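Local coordinates for glycosyl hydrolases family 2, sugar binding domain protein (Bacteroides uniformis str. 3978 T3 ii, PDB 6D1P) that is a gut bacterial beta-glucuronidase of glycoside hydrolase family 2, which probably hydrolyses the O-glycosidic bonds of glucuronides, at residues F557-K562 / V612-W617; S647-V652 / R663-N667. One frame throughout, in Å; residues are numbered along the deposited sequence.

Interaction 1 comes first along the chain and is complete before interaction 2 begins. It packs helix 550-564 against helix 609-617, both of the TIM-barrel domain, and it is largely buried. Interaction 2 pairs strands 651-656 and 659-665 of the DUF4982 domain and lies farther from the middle of the chain, its centre about 32 Å from that of the chain, against about 20 Å for interaction 1. The two centres are about 14 Å apart, and the contacts touch: Ser615 CB packs on Ser647 N at 3.6 Å, and Arg666 makes a cation-pi contact with Tyr616. The last barrel helices thus form part of the junction with the beta domain that follows them.

Interaction 1: F557-K562 / V612-W617; sequences FDWHLK and VFQSYW
Two helical segments, 557-562 and 612-617, run side by side in nearly the same direction, their axes 10.0 Å apart at closest approach and crossing at -18°. Asp558 lies level with Val612 (CA to CA 6.5 Å) and Leu561 with Tyr616 (7.1 Å). Starting at Val612, a t rotamer, CG1 meets Phe557 CB at 4.0 Å and Leu561 CD1 at 4.2 Å. Phe613 (chi1 m) follows, its ring oblique to that of Phe557, with centroids 4.8 Å apart and planes at 55°; its CD1 lies 3.7 Å from Leu561 CD1. Ser615 turns back on its own helix, OG donating to Val612 O at 2.8 Å. Tyr616 (chi1 m) lays one ring face under Leu561, whose CB stands 3.7 Å from the centroid in a CH-pi contact, while its OH donates a short 2.6 Å hydrogen bond to OD2 of Asp558, a t rotamer. Trp617 completes the set, its NE1 touching Leu561 CD2 at 3.3 Å and its CZ2 at 3.6 Å. Leu561 (chi1 m, chi2 t) is therefore a knob in a hole made by Val612, Phe613, Tyr616 and Trp617. On the barrel side Phe613 stacks on Phe575, while Asp558 OD1 is hydrogen-bonded to Tyr646 OH and Ala673 N of the next domain. Such near-parallel packing of neighbouring helices is characteristic of the outer helical layer of a TIM barrel.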
ATOM      1  N   PHE A 557     -27.694  -3.682 -28.812  1.00 22.50           N
ATOM      2  CA  PHE A 557     -26.856  -4.515 -29.667  1.00 24.63           C
ATOM      3  C   PHE A 557     -27.664  -5.054 -30.845  1.00 27.06           C
ATOM      4  O   PHE A 557     -27.202  -5.045 -31.992  1.00 25.23           O
ATOM      5  CB  PHE A 557     -26.271  -5.685 -28.872  1.00 28.43           C
ATOM      6  CG  PHE A 557     -25.242  -5.298 -27.839  1.00 25.66           C
ATOM      7  CD1 PHE A 557     -24.242  -4.387 -28.127  1.00 27.24           C
ATOM      8  CD2 PHE A 557     -25.267  -5.893 -26.575  1.00 26.34           C
ATOM      9  CE1 PHE A 557     -23.278  -4.050 -27.169  1.00 24.26           C
ATOM     10  CE2 PHE A 557     -24.324  -5.579 -25.612  1.00 25.81           C
ATOM     11  CZ  PHE A 557     -23.323  -4.651 -25.899  1.00 26.61           C
ATOM     12  N   ASP A 558     -28.873  -5.545 -30.560  1.00 29.91           N
ATOM     13  CA  ASP A 558     -29.766  -6.090 -31.578  1.00 27.40           C
ATOM     14  C   ASP A 558     -29.973  -5.081 -32.705  1.00 27.80           C
ATOM     15  O   ASP A 558     -29.667  -5.353 -33.871  1.00 25.30           O
ATOM     16  CB  ASP A 558     -31.097  -6.462 -30.905  1.00 25.15           C
ATOM     17  CG  ASP A 558     -32.006  -7.304 -31.787  1.00 30.49           C
ATOM     18  OD1 ASP A 558     -33.018  -7.791 -31.255  1.00 32.02           O
ATOM     19  OD2 ASP A 558     -31.730  -7.489 -32.987  1.00 28.18           O
ATOM     20  N   TRP A 559     -30.434  -3.877 -32.351  1.00 29.93           N
ATOM     21  CA  TRP A 559     -30.634  -2.818 -33.335  1.00 29.58           C
ATOM     22  C   TRP A 559     -29.386  -2.585 -34.189  1.00 33.49           C
ATOM     23  O   TRP A 559     -29.434  -2.689 -35.422  1.00 33.85           O
ATOM     24  CB  TRP A 559     -31.044  -1.523 -32.643  1.00 25.24           C
ATOM     25  CG  TRP A 559     -31.480  -0.545 -33.652  1.00 33.97           C
ATOM     26  CD1 TRP A 559     -30.681   0.297 -34.388  1.00 34.50           C
ATOM     27  CD2 TRP A 559     -32.819  -0.349 -34.131  1.00 36.76           C
ATOM     28  NE1 TRP A 559     -31.447   1.028 -35.264  1.00 33.89           N
ATOM     29  CE2 TRP A 559     -32.762   0.653 -35.133  1.00 37.02           C
ATOM     30  CE3 TRP A 559     -34.067  -0.909 -33.798  1.00 33.26           C
ATOM     31  CZ2 TRP A 559     -33.911   1.113 -35.806  1.00 35.65           C
ATOM     32  CZ3 TRP A 559     -35.210  -0.448 -34.470  1.00 35.11           C
ATOM     33  CH2 TRP A 559     -35.119   0.546 -35.465  1.00 29.58           C
ATOM     34  N   HIS A 560     -28.257  -2.253 -33.548  1.00 30.43           N
ATOM     35  CA  HIS A 560     -27.031  -2.001 -34.302  1.00 28.87           C
ATOM     36  C   HIS A 560     -26.753  -3.124 -35.286  1.00 28.32           C
ATOM     37  O   HIS A 560     -26.443  -2.874 -36.459  1.00 27.93           O
ATOM     38  CB  HIS A 560     -25.833  -1.842 -33.361  1.00 25.48           C
ATOM     39  CG  HIS A 560     -25.695  -0.482 -32.754  1.00 22.92           C
ATOM     40  ND1 HIS A 560     -26.474  -0.048 -31.703  1.00 23.18           N
ATOM     41  CD2 HIS A 560     -24.842   0.532 -33.031  1.00 21.66           C
ATOM     42  CE1 HIS A 560     -26.117   1.180 -31.367  1.00 22.93           C
ATOM     43  NE2 HIS A 560     -25.130   1.556 -32.161  1.00 24.12           N
ATOM     44  N   LEU A 561     -26.862  -4.376 -34.821  1.00 27.24           N
ATOM     45  CA  LEU A 561     -26.495  -5.514 -35.663  1.00 29.95           C
ATOM     46  C   LEU A 561     -27.443  -5.661 -36.850  1.00 29.91           C
ATOM     47  O   LEU A 561     -27.013  -6.002 -37.962  1.00 26.26           O
ATOM     48  CB  LEU A 561     -26.471  -6.795 -34.832  1.00 28.00           C
ATOM     49  CG  LEU A 561     -25.307  -6.899 -33.833  1.00 26.47           C
ATOM     50  CD1 LEU A 561     -25.480  -8.092 -32.915  1.00 27.42           C
ATOM     51  CD2 LEU A 561     -23.987  -6.995 -34.571  1.00 27.78           C
ATOM     52  N   LYS A 562     -28.733  -5.425 -36.640  1.00 26.56           N
ATOM     53  CA  LYS A 562     -29.637  -5.566 -37.768  1.00 33.35           C
ATOM     54  C   LYS A 562     -29.493  -4.394 -38.726  1.00 34.40           C
ATOM     55  O   LYS A 562     -29.703  -4.565 -39.931  1.00 33.32           O
ATOM     56  CB  LYS A 562     -31.080  -5.750 -37.300  1.00 29.87           C
ATOM     57  CG  LYS A 562     -31.736  -4.567 -36.655  1.00 34.99           C
ATOM     58  CD  LYS A 562     -32.689  -3.855 -37.606  1.00 32.88           C
ATOM     59  CE  LYS A 562     -33.532  -2.842 -36.835  1.00 37.74           C
ATOM     60  NZ  LYS A 562     -34.428  -2.048 -37.730  1.00 46.07           N
ATOM     61  N   VAL A 612     -26.771 -12.467 -28.221  1.00 25.81           N
ATOM     62  CA  VAL A 612     -27.263 -11.563 -29.249  1.00 26.74           C
ATOM     63  C   VAL A 612     -26.250 -11.467 -30.375  1.00 26.36           C
ATOM     64  O   VAL A 612     -26.586 -11.671 -31.548  1.00 25.38           O
ATOM     65  CB  VAL A 612     -27.582 -10.187 -28.653  1.00 25.93           C
ATOM     66  CG1 VAL A 612     -27.983  -9.243 -29.752  1.00 21.82           C
ATOM     67  CG2 VAL A 612     -28.680 -10.325 -27.606  1.00 22.26           C
ATOM     68  N   PHE A 613     -24.982 -11.213 -30.031  1.00 25.19           N
ATOM     69  CA  PHE A 613     -23.934 -11.183 -31.054  1.00 27.87           C
ATOM     70  C   PHE A 613     -23.789 -12.536 -31.729  1.00 27.99           C
ATOM     71  O   PHE A 613     -23.636 -12.613 -32.957  1.00 33.00           O
ATOM     72  CB  PHE A 613     -22.584 -10.752 -30.460  1.00 26.79           C
ATOM     73  CG  PHE A 613     -22.444  -9.255 -30.286  1.00 26.72           C
ATOM     74  CD1 PHE A 613     -22.130  -8.442 -31.367  1.00 25.57           C
ATOM     75  CD2 PHE A 613     -22.653  -8.661 -29.052  1.00 27.93           C
ATOM     76  CE1 PHE A 613     -22.032  -7.083 -31.231  1.00 24.81           C
ATOM     77  CE2 PHE A 613     -22.539  -7.279 -28.898  1.00 29.61           C
ATOM     78  CZ  PHE A 613     -22.231  -6.491 -29.989  1.00 28.93           C
ATOM     79  N   GLN A 614     -23.813 -13.616 -30.944  1.00 27.43           N
ATOM     80  CA  GLN A 614     -23.567 -14.931 -31.518  1.00 24.82           C
ATOM     81  C   GLN A 614     -24.657 -15.284 -32.520  1.00 26.18           C
ATOM     82  O   GLN A 614     -24.368 -15.795 -33.609  1.00 21.11           O
ATOM     83  CB  GLN A 614     -23.482 -15.987 -30.420  1.00 27.08           C
ATOM     84  CG  GLN A 614     -22.956 -17.352 -30.880  1.00 28.20           C
ATOM     85  CD  GLN A 614     -22.758 -18.319 -29.711  1.00 30.56           C
ATOM     86  OE1 GLN A 614     -23.680 -18.556 -28.920  1.00 28.21           O
ATOM     87  NE2 GLN A 614     -21.544 -18.862 -29.588  1.00 26.97           N
ATOM     88  N   SER A 615     -25.906 -14.958 -32.191  1.00 24.12           N
ATOM     89  CA  SER A 615     -27.014 -15.282 -33.070  1.00 27.01           C
ATOM     90  C   SER A 615     -26.915 -14.553 -34.405  1.00 31.74           C
ATOM     91  O   SER A 615     -27.463 -15.037 -35.397  1.00 28.24           O
ATOM     92  CB  SER A 615     -28.335 -14.948 -32.388  1.00 24.28           C
ATOM     93  OG  SER A 615     -28.485 -13.557 -32.255  1.00 25.55           O
ATOM     94  N   TYR A 616     -26.218 -13.413 -34.451  1.00 28.36           N
ATOM     95  CA  TYR A 616     -26.059 -12.647 -35.685  1.00 30.39           C
ATOM     96  C   TYR A 616     -24.788 -12.997 -36.438  1.00 27.09           C
ATOM     97  O   TYR A 616     -24.747 -12.883 -37.665  1.00 30.09           O
ATOM     98  CB  TYR A 616     -26.035 -11.148 -35.380  1.00 28.83           C
ATOM     99  CG  TYR A 616     -27.369 -10.433 -35.359  1.00 26.84           C
ATOM    100  CD1 TYR A 616     -27.900  -9.887 -36.521  1.00 26.40           C
ATOM    101  CD2 TYR A 616     -28.073 -10.257 -34.173  1.00 22.54           C
ATOM    102  CE1 TYR A 616     -29.112  -9.208 -36.513  1.00 27.61           C
ATOM    103  CE2 TYR A 616     -29.290  -9.575 -34.153  1.00 21.51           C
ATOM    104  CZ  TYR A 616     -29.800  -9.050 -35.334  1.00 26.99           C
ATOM    105  OH  TYR A 616     -30.998  -8.359 -35.347  1.00 28.63           O
ATOM    106  N   TRP A 617     -23.749 -13.433 -35.740  1.00 28.74           N
ATOM    107  CA  TRP A 617     -22.427 -13.522 -36.342  1.00 30.42           C
ATOM    108  C   TRP A 617     -21.928 -14.936 -36.522  1.00 24.91           C
ATOM    109  O   TRP A 617     -21.131 -15.188 -37.431  1.00 28.59           O
ATOM    110  CB  TRP A 617     -21.398 -12.752 -35.490  1.00 29.44           C
ATOM    111  CG  TRP A 617     -21.500 -11.267 -35.589  1.00 30.58           C
ATOM    112  CD1 TRP A 617     -22.381 -10.544 -36.356  1.00 28.97           C
ATOM    113  CD2 TRP A 617     -20.669 -10.310 -34.922  1.00 29.21           C
ATOM    114  NE1 TRP A 617     -22.149  -9.193 -36.198  1.00 30.25           N
ATOM    115  CE2 TRP A 617     -21.105  -9.022 -35.325  1.00 31.84           C
ATOM    116  CE3 TRP A 617     -19.597 -10.412 -34.025  1.00 31.53           C
ATOM    117  CZ2 TRP A 617     -20.512  -7.850 -34.848  1.00 27.69           C
ATOM    118  CZ3 TRP A 617     -19.003  -9.227 -33.549  1.00 27.28           C
ATOM    119  CH2 TRP A 617     -19.465  -7.974 -33.966  1.00 25.13           C
TER

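Interaction 2: S647-V652 / R663-N667; sequences SNCPEV and RKKRN
Arg666 reaches back to Ser647, past Cys649, with an extended side chain (chi1 to chi3 all t), CB lying 3.4 Å from Cys649 O and NE donating to Ser647 O at 2.8 Å. The backbones run antiparallel. Arg666 N gives a hydrogen bond to Pro650 O at 2.8 Å; Glu651 and Lys665 then form a non-hydrogen-bonded pair, CA to CA 4.6 Å, and Val652 and Lys664 a hydrogen-bonded one at 5.6 Å, in which Val652 N donates to Lys664 O and Lys664 N to Val652 O, both at 3.0 Å. CA-H...O contacts add to the ladder, from Lys665 CA to Pro650 O (3.4 Å) and from Glu651 CA to Lys664 O (3.3 Å). Glu651 and Lys665 share one sheet face, where Glu651 OE1 makes a long salt bridge with Arg663 NE at 3.5 Å; Val652 and Lys664 take the other. Before the strand, Ser647 OG accepts from Cys649 N at 2.7 Å, an ST turn. This is the open end of the hairpin of strands 651-656 and 659-665, the latter at the edge of its sheet. Glu651 is backbone hydrogen-bonded to Tyr694 on strand 685-695, Val652 packs on Leu623 of strand 623-625, and the Arg666 guanidinium makes a cation-pi contact with Tyr616 on helix 609-617.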
ATOM      1  N   SER A 647     -31.378 -16.671 -31.749  1.00 30.67           N
ATOM      2  CA  SER A 647     -30.937 -17.851 -32.467  1.00 28.71           C
ATOM      3  C   SER A 647     -30.575 -17.459 -33.892  1.00 31.49           C
ATOM      4  O   SER A 647     -31.150 -16.523 -34.454  1.00 30.50           O
ATOM      5  CB  SER A 647     -32.039 -18.929 -32.453  1.00 32.19           C
ATOM      6  OG  SER A 647     -31.771 -19.951 -33.398  1.00 32.04           O
ATOM      7  N   ASN A 648     -29.594 -18.165 -34.460  1.00 30.43           N
ATOM      8  CA  ASN A 648     -29.325 -18.139 -35.889  1.00 28.96           C
ATOM      9  C   ASN A 648     -29.998 -19.295 -36.632  1.00 33.40           C
ATOM     10  O   ASN A 648     -29.651 -19.555 -37.790  1.00 26.56           O
ATOM     11  CB  ASN A 648     -27.818 -18.169 -36.153  1.00 27.70           C
ATOM     12  CG  ASN A 648     -27.130 -19.303 -35.428  1.00 29.50           C
ATOM     13  OD1 ASN A 648     -27.772 -20.077 -34.697  1.00 28.52           O
ATOM     14  ND2 ASN A 648     -25.824 -19.418 -35.624  1.00 30.08           N
ATOM     15  N   CYS A 649     -30.910 -20.020 -35.976  1.00 32.74           N
ATOM     16  CA  CYS A 649     -31.657 -21.074 -36.654  1.00 38.20           C
ATOM     17  C   CYS A 649     -32.767 -20.452 -37.502  1.00 37.21           C
ATOM     18  O   CYS A 649     -33.408 -19.488 -37.065  1.00 35.84           O
ATOM     19  CB  CYS A 649     -32.263 -22.057 -35.640  1.00 33.15           C
ATOM     20  SG  CYS A 649     -31.087 -23.234 -34.869  1.00 36.45           S
ATOM     21  N   PRO A 650     -33.023 -20.979 -38.710  1.00 33.28           N
ATOM     22  CA  PRO A 650     -34.072 -20.376 -39.563  1.00 32.53           C
ATOM     23  C   PRO A 650     -35.448 -20.356 -38.920  1.00 37.46           C
ATOM     24  O   PRO A 650     -36.194 -19.384 -39.106  1.00 35.24           O
ATOM     25  CB  PRO A 650     -34.054 -21.253 -40.822  1.00 32.49           C
ATOM     26  CG  PRO A 650     -32.672 -21.815 -40.866  1.00 39.37           C
ATOM     27  CD  PRO A 650     -32.241 -22.004 -39.423  1.00 35.47           C
ATOM     28  N   GLU A 651     -35.797 -21.389 -38.152  1.00 36.57           N
ATOM     29  CA  GLU A 651     -37.094 -21.491 -37.500  1.00 39.59           C
ATOM     30  C   GLU A 651     -36.903 -21.906 -36.055  1.00 35.53           C
ATOM     31  O   GLU A 651     -36.054 -22.745 -35.740  1.00 32.51           O
ATOM     32  CB  GLU A 651     -38.012 -22.517 -38.170  1.00 41.56           C
ATOM     33  CG  GLU A 651     -39.053 -21.928 -39.097  1.00 48.45           C
ATOM     34  CD  GLU A 651     -40.003 -22.996 -39.634  1.00 53.51           C
ATOM     35  OE1 GLU A 651     -41.235 -22.850 -39.455  1.00 43.68           O
ATOM     36  OE2 GLU A 651     -39.501 -23.991 -40.217  1.00 52.00           O
ATOM     37  N   VAL A 652     -37.725 -21.335 -35.191  1.00 31.93           N
ATOM     38  CA  VAL A 652     -37.651 -21.569 -33.760  1.00 34.27           C
ATOM     39  C   VAL A 652     -39.070 -21.691 -33.256  1.00 34.53           C
ATOM     40  O   VAL A 652     -39.918 -20.851 -33.577  1.00 35.75           O
ATOM     41  CB  VAL A 652     -36.921 -20.430 -33.015  1.00 33.16           C
ATOM     42  CG1 VAL A 652     -37.097 -20.584 -31.513  1.00 30.82           C
ATOM     43  CG2 VAL A 652     -35.455 -20.408 -33.408  1.00 30.15           C
ATOM     44  N   ARG A 663     -44.408 -21.764 -34.296  1.00 34.93           N
ATOM     45  CA  ARG A 663     -43.147 -21.763 -35.020  1.00 37.82           C
ATOM     46  C   ARG A 663     -43.005 -20.426 -35.744  1.00 39.17           C
ATOM     47  O   ARG A 663     -43.961 -19.938 -36.354  1.00 38.81           O
ATOM     48  CB  ARG A 663     -43.128 -22.933 -36.005  1.00 43.38           C
ATOM     49  CG  ARG A 663     -41.778 -23.518 -36.323  1.00 46.19           C
ATOM     50  CD  ARG A 663     -41.936 -25.006 -36.604  1.00 46.54           C
ATOM     51  NE  ARG A 663     -40.806 -25.560 -37.346  1.00 53.49           N
ATOM     52  CZ  ARG A 663     -40.594 -26.866 -37.511  1.00 56.24           C
ATOM     53  NH1 ARG A 663     -41.429 -27.750 -36.971  1.00 54.02           N
ATOM     54  NH2 ARG A 663     -39.541 -27.286 -38.207  1.00 56.02           N
ATOM     55  N   LYS A 664     -41.835 -19.797 -35.626  1.00 39.45           N
ATOM     56  CA  LYS A 664     -41.606 -18.501 -36.247  1.00 33.92           C
ATOM     57  C   LYS A 664     -40.304 -18.525 -37.026  1.00 30.36           C
ATOM     58  O   LYS A 664     -39.388 -19.294 -36.728  1.00 34.37           O
ATOM     59  CB  LYS A 664     -41.599 -17.356 -35.238  1.00 27.87           C
ATOM     60  CG  LYS A 664     -42.956 -17.101 -34.629  1.00 30.62           C
ATOM     61  CD  LYS A 664     -42.989 -15.820 -33.814  1.00 33.78           C
ATOM     62  CE  LYS A 664     -44.355 -15.614 -33.188  1.00 34.07           C
ATOM     63  NZ  LYS A 664     -44.452 -14.352 -32.397  1.00 34.95           N
ATOM     64  N   LYS A 665     -40.266 -17.713 -38.068  1.00 36.05           N
ATOM     65  CA  LYS A 665     -39.136 -17.672 -38.976  1.00 39.38           C
ATOM     66  C   LYS A 665     -38.225 -16.523 -38.575  1.00 39.37           C
ATOM     67  O   LYS A 665     -38.692 -15.462 -38.137  1.00 30.07           O
ATOM     68  CB  LYS A 665     -39.607 -17.522 -40.428  1.00 37.70           C
ATOM     69  CG  LYS A 665     -38.466 -17.555 -41.449  1.00 48.75           C
ATOM     70  CD  LYS A 665     -38.957 -17.382 -42.914  1.00 59.33           C
ATOM     71  CE  LYS A 665     -38.448 -16.083 -43.561  1.00 52.85           C
ATOM     72  NZ  LYS A 665     -39.274 -14.877 -43.222  1.00 52.16           N
ATOM     73  N   ARG A 666     -36.923 -16.756 -38.697  1.00 39.29           N
ATOM     74  CA  ARG A 666     -35.945 -15.754 -38.311  1.00 41.01           C
ATOM     75  C   ARG A 666     -35.829 -14.684 -39.397  1.00 40.08           C
ATOM     76  O   ARG A 666     -35.654 -14.994 -40.583  1.00 37.19           O
ATOM     77  CB  ARG A 666     -34.579 -16.396 -38.038  1.00 35.44           C
ATOM     78  CG  ARG A 666     -33.605 -15.435 -37.343  1.00 31.35           C
ATOM     79  CD  ARG A 666     -32.148 -15.907 -37.383  1.00 32.38           C
ATOM     80  NE  ARG A 666     -31.264 -14.919 -36.759  1.00 37.99           N
ATOM     81  CZ  ARG A 666     -30.768 -13.847 -37.379  1.00 36.92           C
ATOM     82  NH1 ARG A 666     -31.054 -13.613 -38.659  1.00 36.12           N
ATOM     83  NH2 ARG A 666     -29.992 -13.005 -36.719  1.00 30.50           N
ATOM     84  N   ASN A 667     -35.913 -13.420 -38.977  1.00 39.62           N
ATOM     85  CA  ASN A 667     -35.804 -12.290 -39.891  1.00 38.34           C
ATOM     86  C   ASN A 667     -35.100 -11.152 -39.148  1.00 36.36           C
ATOM     87  O   ASN A 667     -35.731 -10.458 -38.344  1.00 33.40           O
ATOM     88  CB  ASN A 667     -37.182 -11.881 -40.393  1.00 39.68           C
ATOM     89  CG  ASN A 667     -37.145 -10.644 -41.255  1.00 38.44           C
ATOM     90  OD1 ASN A 667     -36.073 -10.195 -41.674  1.00 33.91           O
ATOM     91  ND2 ASN A 667     -38.321 -10.071 -41.519  1.00 37.75           N
TER